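Agrin (Gallus gallus, PDB 1PZ7) probably acts from the basal lamina to promote acetylcholine receptor clustering at nerve-muscle synapses, an activity modulated by alternative splicing and calcium binding. Local coordinates at residues A[52-57]-A[174-179]. Residues are numbered along the deposited sequence; the frame is centred on the assembly and turned at random.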
loop_
_atom_site.group_PDB
_atom_site.type_symbol
_atom_site.label_atom_id
_atom_site.label_comp_id
_atom_site.label_asym_id
_atom_site.label_seq_id
_atom_site.Cartn_x
_atom_site.Cartn_y
_atom_site.Cartn_z
ATOM N N PHE A 52 -0.116 5.005 -6.359
ATOM C CA PHE A 52 -0.250 5.297 -4.940
ATOM C C PHE A 52 0.626 6.475 -4.560
ATOM O O PHE A 52 1.779 6.564 -4.977
ATOM C CB PHE A 52 0.203 4.101 -4.097
ATOM C CG PHE A 52 -0.512 2.824 -4.409
ATOM C CD1 PHE A 52 -1.829 2.642 -4.025
ATOM C CD2 PHE A 52 0.138 1.798 -5.068
ATOM C CE1 PHE A 52 -2.492 1.466 -4.309
ATOM C CE2 PHE A 52 -0.518 0.618 -5.345
ATOM C CZ PHE A 52 -1.833 0.454 -4.965
ATOM N N GLU A 53 0.074 7.370 -3.755
ATOM C CA GLU A 53 0.822 8.479 -3.196
ATOM C C GLU A 53 0.336 8.622 -1.779
ATOM O O GLU A 53 -0.857 8.467 -1.512
ATOM C CB GLU A 53 0.557 9.773 -3.946
ATOM C CG GLU A 53 1.324 9.935 -5.238
ATOM C CD GLU A 53 1.413 11.389 -5.661
ATOM O OE1 GLU A 53 1.991 12.209 -4.909
ATOM O OE2 GLU A 53 0.889 11.718 -6.741
ATOM N N LEU A 54 1.252 8.905 -0.864
ATOM C CA LEU A 54 0.876 9.096 0.527
ATOM C C LEU A 54 2.045 9.667 1.296
ATOM O O LEU A 54 3.169 9.678 0.812
ATOM C CB LEU A 54 0.429 7.775 1.169
ATOM C CG LEU A 54 1.472 6.668 1.364
ATOM C CD1 LEU A 54 1.009 5.659 2.413
ATOM C CD2 LEU A 54 1.789 5.958 0.060
ATOM N N SER A 55 1.767 10.159 2.493
ATOM C CA SER A 55 2.822 10.612 3.372
ATOM C C SER A 55 2.690 9.828 4.658
ATOM O O SER A 55 1.579 9.588 5.126
ATOM C CB SER A 55 2.720 12.108 3.627
ATOM O OG SER A 55 3.242 12.818 2.513
ATOM N N ILE A 56 3.819 9.397 5.210
ATOM C CA ILE A 56 3.799 8.642 6.449
ATOM C C ILE A 56 4.836 9.184 7.406
ATOM O O ILE A 56 5.785 9.860 7.006
ATOM C CB ILE A 56 4.017 7.121 6.213
ATOM C CG1 ILE A 56 5.451 6.817 5.779
ATOM C CG2 ILE A 56 3.001 6.583 5.211
ATOM C CD1 ILE A 56 5.762 5.327 5.785
ATOM N N LYS A 57 4.633 8.873 8.679
ATOM C CA LYS A 57 5.524 9.300 9.739
ATOM C C LYS A 57 5.647 8.089 10.637
ATOM O O LYS A 57 4.643 7.556 11.101
ATOM C CB LYS A 57 4.926 10.493 10.478
ATOM C CG LYS A 57 5.783 11.051 11.591
ATOM C CD LYS A 57 5.038 12.159 12.308
ATOM C CE LYS A 57 5.814 12.709 13.480
ATOM N NZ LYS A 57 5.060 13.816 14.115
ATOM N N GLY A 174 2.527 4.015 13.262
ATOM C CA GLY A 174 2.911 5.340 12.818
ATOM C C GLY A 174 1.689 6.109 12.366
ATOM O O GLY A 174 0.565 5.796 12.761
ATOM N N CYS A 175 1.901 7.124 11.539
ATOM C CA CYS A 175 0.802 7.932 11.044
ATOM C C CYS A 175 0.800 8.007 9.537
ATOM O O CYS A 175 1.855 7.923 8.904
ATOM C CB CYS A 175 0.903 9.339 11.599
ATOM S SG CYS A 175 0.812 9.415 13.392
ATOM N N ILE A 176 -0.394 8.168 8.971
ATOM C CA ILE A 176 -0.556 8.290 7.528
ATOM C C ILE A 176 -1.488 9.450 7.212
ATOM O O ILE A 176 -2.450 9.701 7.932
ATOM C CB ILE A 176 -1.135 6.990 6.936
ATOM C CG1 ILE A 176 -0.227 5.807 7.287
ATOM C CG2 ILE A 176 -1.304 7.127 5.424
ATOM C CD1 ILE A 176 -0.732 4.478 6.808
ATOM N N ARG A 177 -1.197 10.156 6.127
ATOM C CA ARG A 177 -2.055 11.237 5.664
ATOM C C ARG A 177 -1.965 11.363 4.152
ATOM O O ARG A 177 -1.033 10.856 3.526
ATOM C CB ARG A 177 -1.657 12.564 6.314
ATOM C CG ARG A 177 -0.380 13.170 5.757
ATOM C CD ARG A 177 0.158 14.343 6.567
ATOM N NE ARG A 177 1.343 14.920 5.934
ATOM C CZ ARG A 177 2.113 15.852 6.480
ATOM N NH1 ARG A 177 3.167 16.305 5.815
ATOM N NH2 ARG A 177 1.837 16.336 7.683
ATOM N N ASP A 178 -2.957 12.034 3.582
ATOM C CA ASP A 178 -2.984 12.371 2.158
ATOM C C ASP A 178 -2.717 11.189 1.237
ATOM O O ASP A 178 -1.782 11.194 0.424
ATOM C CB ASP A 178 -1.992 13.500 1.887
ATOM C CG ASP A 178 -2.398 14.790 2.560
ATOM O OD1 ASP A 178 -1.522 15.639 2.821
ATOM O OD2 ASP A 178 -3.587 15.045 2.855
ATOM N N VAL A 179 -3.556 10.169 1.369
ATOM C CA VAL A 179 -3.440 8.973 0.555
ATOM C C VAL A 179 -4.215 9.155 -0.748
ATOM O O VAL A 179 -5.419 9.420 -0.734
ATOM C CB VAL A 179 -3.959 7.728 1.300
ATOM C CG1 VAL A 179 -3.792 6.479 0.451
ATOM C CG2 VAL A 179 -3.233 7.561 2.630
HETATM O O HOH W 1 4.539 15.242 3.303
#
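Ser-55 and Arg-177 form a hydrogen-bonded antiparallel pair: Ser-55 N meets Arg-177 O at 3.1 Å, nearly along the C=O axis, and Arg-177 N returns to Ser-55 O at 3.0 Å. The Lys-57/Cys-175 pair repeats this, with Cys-175 N 2.8 Å from Lys-57 O. Between them, Ile-56 and Ile-176 form a non-hydrogen-bonded pair whose side chains lie side by side, Ile-56 CG2 3.9 Å from Ile-176 CG1. Leu-54 sets CB against Val-179 CG2 (3.9 Å), while its CD1 meets Ile-176 CG2. Leu-54 CA approaches Asp-178 O at 3.4 Å in a nearly straight CA-H...O contact. On the other face, the Arg-177 chain starts with CG between its backbone N and carbonyl carbon (chi1 74°), then runs extended past Ser-55, with Arg-177 NE 3.9 Å from Ser-55 CB. A water lying in the guanidinium plane joins Arg-177 NH1 to Ser-55 OG. In this laminin G beta-sandwich, strands 45-58 and 175-181 are neighbours in one sheet, and Leu-54 and Ile-56 pack across the core on Ile-65 of the facing sheet. A beta bulge interrupts the ladder: Asp-178, with left-handed backbone angles, is the extra residue, so Leu-54 faces both Asp-178 and Val-179, and backbone hydrogen bonding resumes between Glu-53 and Ile-180. Farther out, Trp-111 makes a cation-pi contact with Arg-177, His-113 hydrogen-bonds Glu-53 OE1 through NE2 and, weakly, Ser-55 OG at ND1, and a disulfide links Cys-175 to Cys-201.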